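Local coordinates for ABC transporter ATP-binding protein (Sulfolobus tokodaii, PDB 2PJZ), which probably binds and hydrolyses ATP as the nucleotide-binding subunit of an ABC transporter, perhaps one that transports cobalt, at residues A[96-99]-A[104-107]; A[109-114]-A[138-143]; A[113-118]-A[164-169]; A[134-139]-A[157-162]. One frame throughout, in Å; residues are numbered along the deposited sequence. Where two conformers were deposited one is given.

Overall arrangement
The four contacts join neighbouring helices, and the loops at their ends, of an ABC-type ATPase. Contact 1 closes the turn between helices 90-100 and 105-114 at the surface, about 23 Å from the centre of the chain. From there helix 105-114 runs inward to contact 2, whose centre is about 10 Å from that of contact 1, and its C-terminal end reaches helix 161-173 in contact 3. Contacts 2, 3 and 4 form one continuous, mostly apolar cluster: the centres of contacts 2 and 4 each lie about 8 Å from that of contact 3, and Leu115, Leu136, Ser140 and Ile167 pack between them. Contact 4 borders the probable nucleotide site, the Glu157 side chain lying near a likely P-loop without touching it.

Contact 1: residues A[96-99]-A[104-107]; sequences LYEE and DRDL
Glu98 holds its CG anti to the carbonyl carbon (chi1 -71°) and runs on extended, while Arg105 starts with CG anti to the backbone N (chi1 177°) and bends at chi3; between them these torsions bring the carboxylate to the NE side of the guanidinium. The setting is a helical hairpin, helix 90-100 leading through a short turn into helix 105-114, consistent with the alpha-helical subdomain of an ABC ATPase. A salt bridge spans the hairpin. One carboxylate oxygen does all the work: Glu98 OE2 accepts from Arg105 NE at 3.0 Å and, weakly, from Arg105 NH2 at 3.1 Å. With a single oxygen shared by two nitrogens, neither N-H aims straight at it. The two flat groups stand 79° apart, and NE reaches OE2 from above the carboxylate plane.

The guanidinium has further partners on helix 90-100, since NH1 donates to Asn91 OD1 and the ring of Tyr95 makes a cation-pi contact. Replacing Arg105 by a leucine removes all of these donors, and would probably leave the Glu98 carboxylate without its charged mate and the two helices less firmly tied at the surface. Just before Arg105, Asp104 is the N-cap of the second helix: its OD2 takes the Leu107 N at 2.7 Å, on the anti side of the carboxylate.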
loop_
_atom_site.group_PDB
_atom_site.type_symbol
_atom_site.label_atom_id
_atom_site.label_comp_id
_atom_site.label_asym_id
_atom_site.label_seq_id
_atom_site.Cartn_x
_atom_site.Cartn_y
_atom_site.Cartn_z
ATOM N N LEU A 96 8.894 -16.292 15.323
ATOM C CA LEU A 96 8.510 -16.884 14.027
ATOM C C LEU A 96 9.146 -16.148 12.843
ATOM O O LEU A 96 9.720 -16.771 11.948
ATOM C CB LEU A 96 6.985 -16.922 13.855
ATOM C CG LEU A 96 6.525 -17.355 12.448
ATOM C CD1 LEU A 96 6.986 -18.790 12.046
ATOM C CD2 LEU A 96 4.994 -17.196 12.294
ATOM N N TYR A 97 9.062 -14.821 12.848
ATOM C CA TYR A 97 9.555 -14.034 11.707
ATOM C C TYR A 97 11.075 -14.010 11.576
ATOM O O TYR A 97 11.600 -13.864 10.468
ATOM C CB TYR A 97 8.885 -12.647 11.645
ATOM C CG TYR A 97 7.590 -12.799 10.887
ATOM C CD1 TYR A 97 6.466 -13.359 11.482
ATOM C CD2 TYR A 97 7.525 -12.485 9.529
ATOM C CE1 TYR A 97 5.296 -13.584 10.745
ATOM C CE2 TYR A 97 6.360 -12.688 8.793
ATOM C CZ TYR A 97 5.260 -13.236 9.401
ATOM O OH TYR A 97 4.119 -13.439 8.658
ATOM N N GLU A 98 11.779 -14.209 12.694
ATOM C CA GLU A 98 13.237 -14.395 12.651
ATOM C C GLU A 98 13.621 -15.547 11.721
ATOM O O GLU A 98 14.608 -15.455 10.993
ATOM C CB GLU A 98 13.808 -14.663 14.055
ATOM C CG GLU A 98 13.808 -13.448 14.996
ATOM C CD GLU A 98 14.340 -13.805 16.374
ATOM O OE1 GLU A 98 15.370 -14.513 16.418
ATOM O OE2 GLU A 98 13.737 -13.388 17.396
ATOM N N GLU A 99 12.845 -16.624 11.754
ATOM C CA GLU A 99 13.074 -17.777 10.869
ATOM C C GLU A 99 12.395 -17.661 9.503
ATOM O O GLU A 99 13.014 -17.938 8.472
ATOM C CB GLU A 99 12.598 -19.054 11.555
ATOM C CG GLU A 99 13.391 -19.366 12.811
ATOM C CD GLU A 99 14.879 -19.417 12.519
ATOM O OE1 GLU A 99 15.286 -20.214 11.632
ATOM O OE2 GLU A 99 15.630 -18.648 13.158
ATOM N N ASP A 104 15.493 -9.446 11.893
ATOM C CA ASP A 104 16.578 -9.106 12.818
ATOM C C ASP A 104 15.960 -8.513 14.081
ATOM O O ASP A 104 15.399 -7.422 14.040
ATOM C CB ASP A 104 17.471 -8.062 12.161
ATOM C CG ASP A 104 18.651 -7.657 13.042
ATOM O OD1 ASP A 104 19.776 -8.071 12.722
ATOM O OD2 ASP A 104 18.456 -6.961 14.049
ATOM N N ARG A 105 16.033 -9.245 15.192
ATOM C CA ARG A 105 15.378 -8.822 16.435
ATOM C C ARG A 105 15.872 -7.463 16.889
ATOM O O ARG A 105 15.073 -6.646 17.316
ATOM C CB ARG A 105 15.573 -9.856 17.553
ATOM C CG ARG A 105 14.962 -9.426 18.907
ATOM C CD ARG A 105 15.133 -10.529 19.945
ATOM N NE ARG A 105 14.175 -11.617 19.732
ATOM C CZ ARG A 105 12.956 -11.663 20.254
ATOM N NH1 ARG A 105 12.512 -10.665 21.006
ATOM N NH2 ARG A 105 12.159 -12.693 19.994
ATOM N N ASP A 106 17.183 -7.218 16.794
ATOM C CA ASP A 106 17.753 -5.946 17.251
ATOM C C ASP A 106 17.170 -4.774 16.458
ATOM O O ASP A 106 16.836 -3.732 17.027
ATOM C CB ASP A 106 19.287 -5.947 17.124
ATOM C CG ASP A 106 19.999 -6.622 18.323
ATOM O OD1 ASP A 106 19.343 -7.153 19.235
ATOM O OD2 ASP A 106 21.246 -6.613 18.335
ATOM N N LEU A 107 17.066 -4.942 15.136
ATOM C CA LEU A 107 16.498 -3.899 14.269
ATOM C C LEU A 107 15.036 -3.689 14.632
ATOM O O LEU A 107 14.598 -2.551 14.738
ATOM C CB LEU A 107 16.614 -4.249 12.769
ATOM C CG LEU A 107 16.003 -3.276 11.747
ATOM C CD1 LEU A 107 16.503 -1.855 11.982
ATOM C CD2 LEU A 107 16.280 -3.699 10.286
#

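Contact 2: residues A[109-114]-A[138-143]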
loop_
_atom_site.group_PDB
_atom_site.type_symbol
_atom_site.label_atom_id
_atom_site.label_comp_id
_atom_site.label_asym_id
_atom_site.label_seq_id
_atom_site.Cartn_x
_atom_site.Cartn_y
_atom_site.Cartn_z
ATOM N N LEU A 109 13.622 -4.166 17.550
ATOM C CA LEU A 109 13.608 -3.470 18.843
ATOM C C LEU A 109 13.983 -2.016 18.695
ATOM O O LEU A 109 13.420 -1.147 19.378
ATOM C CB LEU A 109 14.515 -4.191 19.853
ATOM C CG LEU A 109 14.089 -5.601 20.289
ATOM C CD1 LEU A 109 15.050 -6.214 21.330
ATOM C CD2 LEU A 109 12.650 -5.638 20.815
ATOM N N GLU A 110 14.923 -1.738 17.795
ATOM C CA GLU A 110 15.318 -0.366 17.461
ATOM C C GLU A 110 14.134 0.460 16.917
ATOM O O GLU A 110 13.928 1.610 17.322
ATOM C CB GLU A 110 16.503 -0.398 16.485
ATOM C CG GLU A 110 16.800 0.901 15.764
ATOM C CD GLU A 110 17.816 0.748 14.634
ATOM O OE1 GLU A 110 18.710 -0.121 14.749
ATOM O OE2 GLU A 110 17.704 1.489 13.622
ATOM N N MET A 111 13.349 -0.133 16.011
ATOM C CA MET A 111 12.127 0.492 15.505
ATOM C C MET A 111 11.101 0.731 16.615
ATOM O O MET A 111 10.533 1.809 16.712
ATOM C CB MET A 111 11.502 -0.401 14.398
ATOM C CG MET A 111 12.384 -0.597 13.155
ATOM S SD MET A 111 11.641 -1.795 11.959
ATOM C CE MET A 111 12.818 -1.541 10.602
ATOM N N LEU A 112 10.862 -0.270 17.454
ATOM C CA LEU A 112 9.886 -0.099 18.552
ATOM C C LEU A 112 10.308 1.070 19.462
ATOM O O LEU A 112 9.500 1.941 19.798
ATOM C CB LEU A 112 9.744 -1.380 19.370
ATOM C CG LEU A 112 8.992 -2.591 18.855
ATOM C CD1 LEU A 112 8.741 -3.547 20.010
ATOM C CD2 LEU A 112 7.678 -2.174 18.210
ATOM N N LYS A 113 11.592 1.103 19.808
ATOM C CA LYS A 113 12.154 2.182 20.627
ATOM C C LYS A 113 12.038 3.576 19.971
ATOM O O LYS A 113 11.587 4.529 20.619
ATOM C CB LYS A 113 13.598 1.859 21.030
ATOM C CG LYS A 113 14.229 2.946 21.914
ATOM C CD LYS A 113 15.703 2.712 22.106
ATOM C CE LYS A 113 16.326 3.903 22.850
ATOM N NZ LYS A 113 17.764 3.645 23.159
ATOM N N ALA A 114 12.402 3.693 18.688
ATOM C CA ALA A 114 12.174 4.926 17.942
ATOM C C ALA A 114 10.711 5.363 17.926
ATOM O O ALA A 114 10.416 6.563 17.939
ATOM C CB ALA A 114 12.737 4.822 16.510
ATOM N N ARG A 138 3.047 -4.282 13.025
ATOM C CA ARG A 138 3.039 -5.092 11.796
ATOM C C ARG A 138 3.957 -4.527 10.694
ATOM O O ARG A 138 4.670 -5.279 9.995
ATOM C CB ARG A 138 1.588 -5.267 11.290
ATOM C CG ARG A 138 0.796 -6.302 12.125
ATOM C CD ARG A 138 -0.650 -6.489 11.587
ATOM N NE ARG A 138 -1.543 -5.380 11.957
ATOM C CZ ARG A 138 -1.992 -4.445 11.120
ATOM N NH1 ARG A 138 -1.674 -4.452 9.821
ATOM N NH2 ARG A 138 -2.799 -3.496 11.584
ATOM N N THR A 139 3.960 -3.211 10.537
ATOM C CA THR A 139 4.893 -2.578 9.591
ATOM C C THR A 139 6.356 -2.803 10.034
ATOM O O THR A 139 7.232 -3.128 9.218
ATOM C CB THR A 139 4.564 -1.080 9.381
ATOM O OG1 THR A 139 3.250 -0.956 8.819
ATOM C CG2 THR A 139 5.559 -0.435 8.402
ATOM N N SER A 140 6.607 -2.678 11.331
ATOM C CA SER A 140 7.939 -2.900 11.872
ATOM C C SER A 140 8.377 -4.357 11.655
ATOM O O SER A 140 9.506 -4.612 11.233
ATOM C CB SER A 140 7.979 -2.504 13.363
ATOM O OG SER A 140 7.767 -1.118 13.501
ATOM N N LEU A 141 7.493 -5.310 11.918
ATOM C CA LEU A 141 7.792 -6.726 11.602
ATOM C C LEU A 141 8.137 -6.942 10.103
ATOM O O LEU A 141 9.095 -7.662 9.763
ATOM C CB LEU A 141 6.606 -7.614 11.983
ATOM C CG LEU A 141 6.352 -7.817 13.488
ATOM C CD1 LEU A 141 4.935 -8.315 13.687
ATOM C CD2 LEU A 141 7.361 -8.801 14.125
ATOM N N ALA A 142 7.337 -6.341 9.229
ATOM C CA ALA A 142 7.589 -6.455 7.783
ATOM C C ALA A 142 8.996 -5.916 7.427
ATOM O O ALA A 142 9.731 -6.539 6.658
ATOM C CB ALA A 142 6.519 -5.732 6.996
ATOM N N LEU A 143 9.359 -4.762 7.991
ATOM C CA LEU A 143 10.602 -4.086 7.603
ATOM C C LEU A 143 11.845 -4.629 8.268
ATOM O O LEU A 143 12.955 -4.483 7.720
ATOM C CB LEU A 143 10.515 -2.574 7.844
ATOM C CG LEU A 143 9.395 -1.829 7.097
ATOM C CD1 LEU A 143 9.377 -0.413 7.561
ATOM C CD2 LEU A 143 9.537 -1.877 5.573
#
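Met111 lies across the backbone of Ser140 and ends on Leu143, pairing helix 105-114 with helix 131-144. The second helix begins within an LSAGQ sequence that matches the ABC signature motif, so this is probably packing inside the helical subdomain of the ATPase. Met111 has CG anti to the carbonyl carbon (chi1 -62°) and is extended from there to CE, which gives a straight arm laid over the neighbouring helix. Its base stands by the serine, with Met111 CB 3.9 Å from Ser140 OG. Further out, Met111 SD sits 3.6 Å from Ser140 O, a van der Waals contact over the backbone.

Ser140 is small enough to let the two backbones come close, with Met111 CA and Ser140 CA 6.5 Å apart. Its OG also lies anti to the carbonyl carbon (chi1 -65°), beside its own N, and from there bonds to Leu136 O one turn back, so the buried hydroxyl is satisfied within its own helix. Tyr170 of helix 161-173 also touches Met111, and Phe108 packs on Ser140. Leu143 crosses the methionine at about a right angle and offers the root of its side chain: Met111 CE rests 3.7 Å from Leu143 CB.

Contact 3: residues A[113-118]-A[164-169]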
loop_
_atom_site.group_PDB
_atom_site.type_symbol
_atom_site.label_atom_id
_atom_site.label_comp_id
_atom_site.label_asym_id
_atom_site.label_seq_id
_atom_site.Cartn_x
_atom_site.Cartn_y
_atom_site.Cartn_z
ATOM N N LYS A 113 11.592 1.103 19.808
ATOM C CA LYS A 113 12.154 2.182 20.627
ATOM C C LYS A 113 12.038 3.576 19.971
ATOM O O LYS A 113 11.587 4.529 20.619
ATOM C CB LYS A 113 13.598 1.859 21.030
ATOM C CG LYS A 113 14.229 2.946 21.914
ATOM C CD LYS A 113 15.703 2.712 22.106
ATOM C CE LYS A 113 16.326 3.903 22.850
ATOM N NZ LYS A 113 17.764 3.645 23.159
ATOM N N ALA A 114 12.402 3.693 18.688
ATOM C CA ALA A 114 12.174 4.926 17.942
ATOM C C ALA A 114 10.711 5.363 17.926
ATOM O O ALA A 114 10.416 6.563 17.939
ATOM C CB ALA A 114 12.737 4.822 16.510
ATOM N N LEU A 115 9.794 4.395 17.937
ATOM C CA LEU A 115 8.340 4.651 17.904
ATOM C C LEU A 115 7.755 4.936 19.296
ATOM O O LEU A 115 6.532 5.127 19.444
ATOM C CB LEU A 115 7.592 3.459 17.272
ATOM C CG LEU A 115 7.727 3.269 15.743
ATOM C CD1 LEU A 115 7.307 1.849 15.309
ATOM C CD2 LEU A 115 6.957 4.363 14.975
ATOM N N LYS A 116 8.632 4.941 20.304
ATOM C CA LYS A 116 8.230 5.100 21.708
ATOM C C LYS A 116 7.050 4.185 22.036
ATOM O O LYS A 116 6.023 4.625 22.567
ATOM C CB LYS A 116 7.923 6.571 22.014
ATOM C CG LYS A 116 9.100 7.489 21.755
ATOM C CD LYS A 116 8.684 8.962 21.777
ATOM C CE LYS A 116 9.855 9.877 21.418
ATOM N NZ LYS A 116 11.137 9.407 22.041
ATOM N N LEU A 117 7.195 2.923 21.639
ATOM C CA LEU A 117 6.311 1.841 22.034
ATOM C C LEU A 117 7.160 1.031 23.001
ATOM O O LEU A 117 8.278 0.611 22.659
ATOM C CB LEU A 117 5.918 0.954 20.840
ATOM C CG LEU A 117 5.125 1.514 19.657
ATOM C CD1 LEU A 117 4.978 0.463 18.554
ATOM C CD2 LEU A 117 3.758 1.996 20.092
ATOM N N GLY A 118 6.628 0.837 24.206
ATOM C CA GLY A 118 7.397 0.301 25.321
ATOM C C GLY A 118 7.882 -1.124 25.155
ATOM O O GLY A 118 7.325 -1.895 24.381
ATOM N N ARG A 164 3.890 8.639 12.634
ATOM C CA ARG A 164 3.835 8.569 11.174
ATOM C C ARG A 164 5.172 8.942 10.542
ATOM O O ARG A 164 5.627 8.307 9.573
ATOM C CB ARG A 164 2.747 9.468 10.618
ATOM C CG ARG A 164 1.343 8.907 10.737
ATOM C CD ARG A 164 0.345 9.938 10.287
ATOM N NE ARG A 164 -0.939 9.318 9.976
ATOM C CZ ARG A 164 -1.891 9.874 9.232
ATOM N NH1 ARG A 164 -1.735 11.093 8.726
ATOM N NH2 ARG A 164 -3.014 9.213 9.007
ATOM N N HIS A 165 5.790 9.988 11.085
ATOM C CA HIS A 165 7.095 10.432 10.636
ATOM C C HIS A 165 8.200 9.448 10.930
ATOM O O HIS A 165 9.091 9.246 10.095
ATOM C CB HIS A 165 7.400 11.814 11.224
ATOM C CG HIS A 165 6.781 12.915 10.430
ATOM N ND1 HIS A 165 5.428 13.180 10.466
ATOM C CD2 HIS A 165 7.307 13.750 9.504
ATOM C CE1 HIS A 165 5.156 14.169 9.634
ATOM N NE2 HIS A 165 6.275 14.520 9.025
ATOM N N VAL A 166 8.148 8.829 12.102
ATOM C CA VAL A 166 9.114 7.796 12.472
ATOM C C VAL A 166 8.999 6.564 11.542
ATOM O O VAL A 166 10.004 6.111 10.969
ATOM C CB VAL A 166 8.997 7.411 13.966
ATOM C CG1 VAL A 166 9.889 6.224 14.283
ATOM C CG2 VAL A 166 9.422 8.608 14.847
ATOM N N ILE A 167 7.780 6.061 11.354
ATOM C CA ILE A 167 7.594 4.867 10.520
ATOM C C ILE A 167 7.900 5.157 9.037
ATOM O O ILE A 167 8.390 4.296 8.333
ATOM C CB ILE A 167 6.194 4.209 10.734
ATOM C CG1 ILE A 167 6.196 2.735 10.284
ATOM C CG2 ILE A 167 5.094 5.003 10.024
ATOM C CD1 ILE A 167 7.102 1.842 11.070
ATOM N N SER A 168 7.640 6.383 8.588
ATOM C CA SER A 168 7.930 6.789 7.215
ATOM C C SER A 168 9.427 6.731 6.945
ATOM O O SER A 168 9.845 6.332 5.869
ATOM C CB SER A 168 7.398 8.191 6.929
ATOM O OG SER A 168 7.572 8.542 5.571
ATOM N N ARG A 169 10.224 7.131 7.931
ATOM C CA ARG A 169 11.679 7.066 7.823
ATOM C C ARG A 169 12.110 5.610 7.600
ATOM O O ARG A 169 12.950 5.332 6.748
ATOM C CB ARG A 169 12.376 7.751 9.037
ATOM C CG ARG A 169 12.253 9.325 8.943
ATOM C CD ARG A 169 12.560 10.232 10.224
ATOM N NE ARG A 169 12.136 11.632 9.934
ATOM C CZ ARG A 169 11.324 12.399 10.690
ATOM N NH1 ARG A 169 10.875 11.963 11.867
ATOM N NH2 ARG A 169 10.980 13.630 10.281
#
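Ala114, in the last turn of helix 105-114, faces Val166 with both its methyl and its carbonyl. Its CB lies 3.9 Å from Val166 CG1, and its backbone oxygen is nestled against the fork of the valine, Ala114 O being 3.7 Å from Val166 CG1 and 3.8 Å from Val166 CG2. Val166 presents that fork because CG1 is anti to the backbone N (chi1 173°) and CG2 anti to the carbonyl carbon. Tyr170, one turn further along the same helix, also touches Ala114.

Leu115 comes next and carries the more buried half of the contact. The two side chains slant past each other, and Leu115 CD2 meets Val166 CG1 at 3.5 Å. The other branch reaches down the helix, Leu115 CD1 approaching Ile167 CD1 at 4.2 Å, so that the leucine spans two successive residues of helix 161-173. Here the packing joins two parts of the fold: helix 105-114 belongs to what is probably the helical subdomain of an ABC ATPase, while helix 161-173 connects the parallel strands 149-153 and 177-182 of the central mixed sheet. Leu115 also touches Leu136 and Ser140, placing helix 131-144 at the same junction.

Lys116 then ends the helix in a Schellman motif. Its phi is positive (47°), and two bonds lead back into the final turn: Lys116 N donates to Lys113 O at 3.0 Å, and Leu117 N probably does the same to Leu112 O at 3.1 Å.

Contact 4: residues A[134-139]-A[157-162]; sequences SVLVRT and ENVDAA
The guanidinium of Arg138 has one face over Val135, the residue whose methyl meets Val159 across the contact; Val135 CA stands 3.4 Å above the plane, offset toward its rim. At the edge and in the plane sits Ser134 OG, gripped side-on by two nitrogens, Arg138 NE at 2.9 Å and Arg138 NH2 at 3.2 Å. The remaining terminal nitrogen, NH1, donates to Asn79 O, and these bonds together fix the rotation of the group.

Val135 and Leu136 then take Val159 between them. Val135 CG1 occupies the crowded position between backbone N and carbonyl carbon (chi1 79°), from which it presses on Val159 CG2 at 3.5 Å, tighter than usual for two carbons, and also lies 3.8 Å from Glu157 O. Leu136 meets the valine tip to tip: Leu136 CG is 4.0 Å from Val159 CG2, and Leu136 CD2 is 4.0 Å from Val159 CG1. A serine in place of Leu136 lacks both methyls, and is likely to open a gap beside Val159 and deprive Leu115 and Ile167 of an apolar neighbour.

The sequence ENVD at 157-160, between strand 149-153 and helix 161-173, fits the D-loop of ABC ATPases, and 134-139 follows the probable signature motif. Glu157 turns its OE2 to His183 NE2. The contact therefore rests on shape: its hydrocarbon groups interlock without directional bonds, while Arg138 spends its polar end on Ser134 in its own helix and on Asn79, and Glu157 on His183.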
loop_
_atom_site.group_PDB
_atom_site.type_symbol
_atom_site.label_atom_id
_atom_site.label_comp_id
_atom_site.label_asym_id
_atom_site.label_seq_id
_atom_site.Cartn_x
_atom_site.Cartn_y
_atom_site.Cartn_z
ATOM N N SER A 134 -1.110 -1.729 16.496
ATOM C CA SER A 134 -1.131 -2.947 15.665
ATOM C C SER A 134 -0.429 -2.720 14.315
ATOM O O SER A 134 0.458 -3.508 13.942
ATOM C CB SER A 134 -2.572 -3.410 15.421
ATOM O OG SER A 134 -2.605 -4.563 14.583
ATOM N N VAL A 135 -0.831 -1.662 13.598
ATOM C CA VAL A 135 -0.196 -1.341 12.299
ATOM C C VAL A 135 1.280 -0.970 12.436
ATOM O O VAL A 135 2.099 -1.358 11.595
ATOM C CB VAL A 135 -0.990 -0.328 11.414
ATOM C CG1 VAL A 135 -0.791 1.143 11.858
ATOM C CG2 VAL A 135 -0.559 -0.461 9.941
ATOM N N LEU A 136 1.636 -0.242 13.493
ATOM C CA LEU A 136 3.050 0.084 13.688
ATOM C C LEU A 136 3.859 -1.153 13.928
ATOM O O LEU A 136 4.943 -1.308 13.334
ATOM C CB LEU A 136 3.263 1.090 14.836
ATOM C CG LEU A 136 2.809 2.513 14.475
ATOM C CD1 LEU A 136 2.767 3.397 15.748
ATOM C CD2 LEU A 136 3.684 3.133 13.397
ATOM N N VAL A 137 3.348 -2.046 14.776
ATOM C CA VAL A 137 4.051 -3.320 15.051
ATOM C C VAL A 137 4.158 -4.176 13.764
ATOM O O VAL A 137 5.250 -4.695 13.427
ATOM C CB VAL A 137 3.391 -4.090 16.221
ATOM C CG1 VAL A 137 3.881 -5.557 16.317
ATOM C CG2 VAL A 137 3.648 -3.342 17.548
ATOM N N ARG A 138 3.047 -4.282 13.025
ATOM C CA ARG A 138 3.039 -5.092 11.796
ATOM C C ARG A 138 3.957 -4.527 10.694
ATOM O O ARG A 138 4.670 -5.279 9.995
ATOM C CB ARG A 138 1.588 -5.267 11.290
ATOM C CG ARG A 138 0.796 -6.302 12.125
ATOM C CD ARG A 138 -0.650 -6.489 11.587
ATOM N NE ARG A 138 -1.543 -5.380 11.957
ATOM C CZ ARG A 138 -1.992 -4.445 11.120
ATOM N NH1 ARG A 138 -1.674 -4.452 9.821
ATOM N NH2 ARG A 138 -2.799 -3.496 11.584
ATOM N N THR A 139 3.960 -3.211 10.537
ATOM C CA THR A 139 4.893 -2.578 9.591
ATOM C C THR A 139 6.356 -2.803 10.034
ATOM O O THR A 139 7.232 -3.128 9.218
ATOM C CB THR A 139 4.564 -1.080 9.381
ATOM O OG1 THR A 139 3.250 -0.956 8.819
ATOM C CG2 THR A 139 5.559 -0.435 8.402
ATOM N N GLU A 157 -2.650 4.776 8.920
ATOM C CA GLU A 157 -4.012 4.973 9.389
ATOM C C GLU A 157 -4.082 4.729 10.891
ATOM O O GLU A 157 -3.500 3.781 11.389
ATOM C CB GLU A 157 -4.980 4.095 8.599
ATOM C CG GLU A 157 -6.434 4.354 8.908
ATOM C CD GLU A 157 -7.377 3.910 7.797
ATOM O OE1 GLU A 157 -6.991 3.079 6.943
ATOM O OE2 GLU A 157 -8.526 4.402 7.784
ATOM N N ASN A 158 -4.740 5.636 11.630
ATOM C CA ASN A 158 -4.819 5.521 13.105
ATOM C C ASN A 158 -3.469 5.719 13.830
ATOM O O ASN A 158 -3.319 5.379 15.019
ATOM C CB ASN A 158 -5.465 4.175 13.504
ATOM C CG ASN A 158 -6.793 3.935 12.798
ATOM O OD1 ASN A 158 -7.681 4.803 12.801
ATOM N ND2 ASN A 158 -6.931 2.764 12.169
ATOM N N VAL A 159 -2.494 6.282 13.123
ATOM C CA VAL A 159 -1.176 6.541 13.676
ATOM C C VAL A 159 -0.999 8.061 13.861
ATOM O O VAL A 159 -1.248 8.822 12.934
ATOM C CB VAL A 159 -0.049 5.986 12.769
ATOM C CG1 VAL A 159 1.299 6.398 13.316
ATOM C CG2 VAL A 159 -0.136 4.452 12.693
ATOM N N ASP A 160 -0.574 8.486 15.052
ATOM C CA ASP A 160 -0.436 9.923 15.344
ATOM C C ASP A 160 0.672 10.515 14.474
ATOM O O ASP A 160 1.530 9.782 13.992
ATOM C CB ASP A 160 -0.169 10.167 16.840
ATOM C CG ASP A 160 1.270 9.864 17.249
ATOM O OD1 ASP A 160 1.647 8.688 17.317
ATOM O OD2 ASP A 160 2.031 10.794 17.550
ATOM N N ALA A 161 0.655 11.837 14.274
ATOM C CA ALA A 161 1.614 12.490 13.382
ATOM C C ALA A 161 3.081 12.175 13.634
ATOM O O ALA A 161 3.827 11.913 12.677
ATOM C CB ALA A 161 1.385 14.027 13.342
ATOM N N ALA A 162 3.507 12.200 14.897
ATOM C CA ALA A 162 4.909 11.958 15.233
ATOM C C ALA A 162 5.358 10.554 14.827
ATOM O O ALA A 162 6.411 10.385 14.209
ATOM C CB ALA A 162 5.168 12.206 16.739
#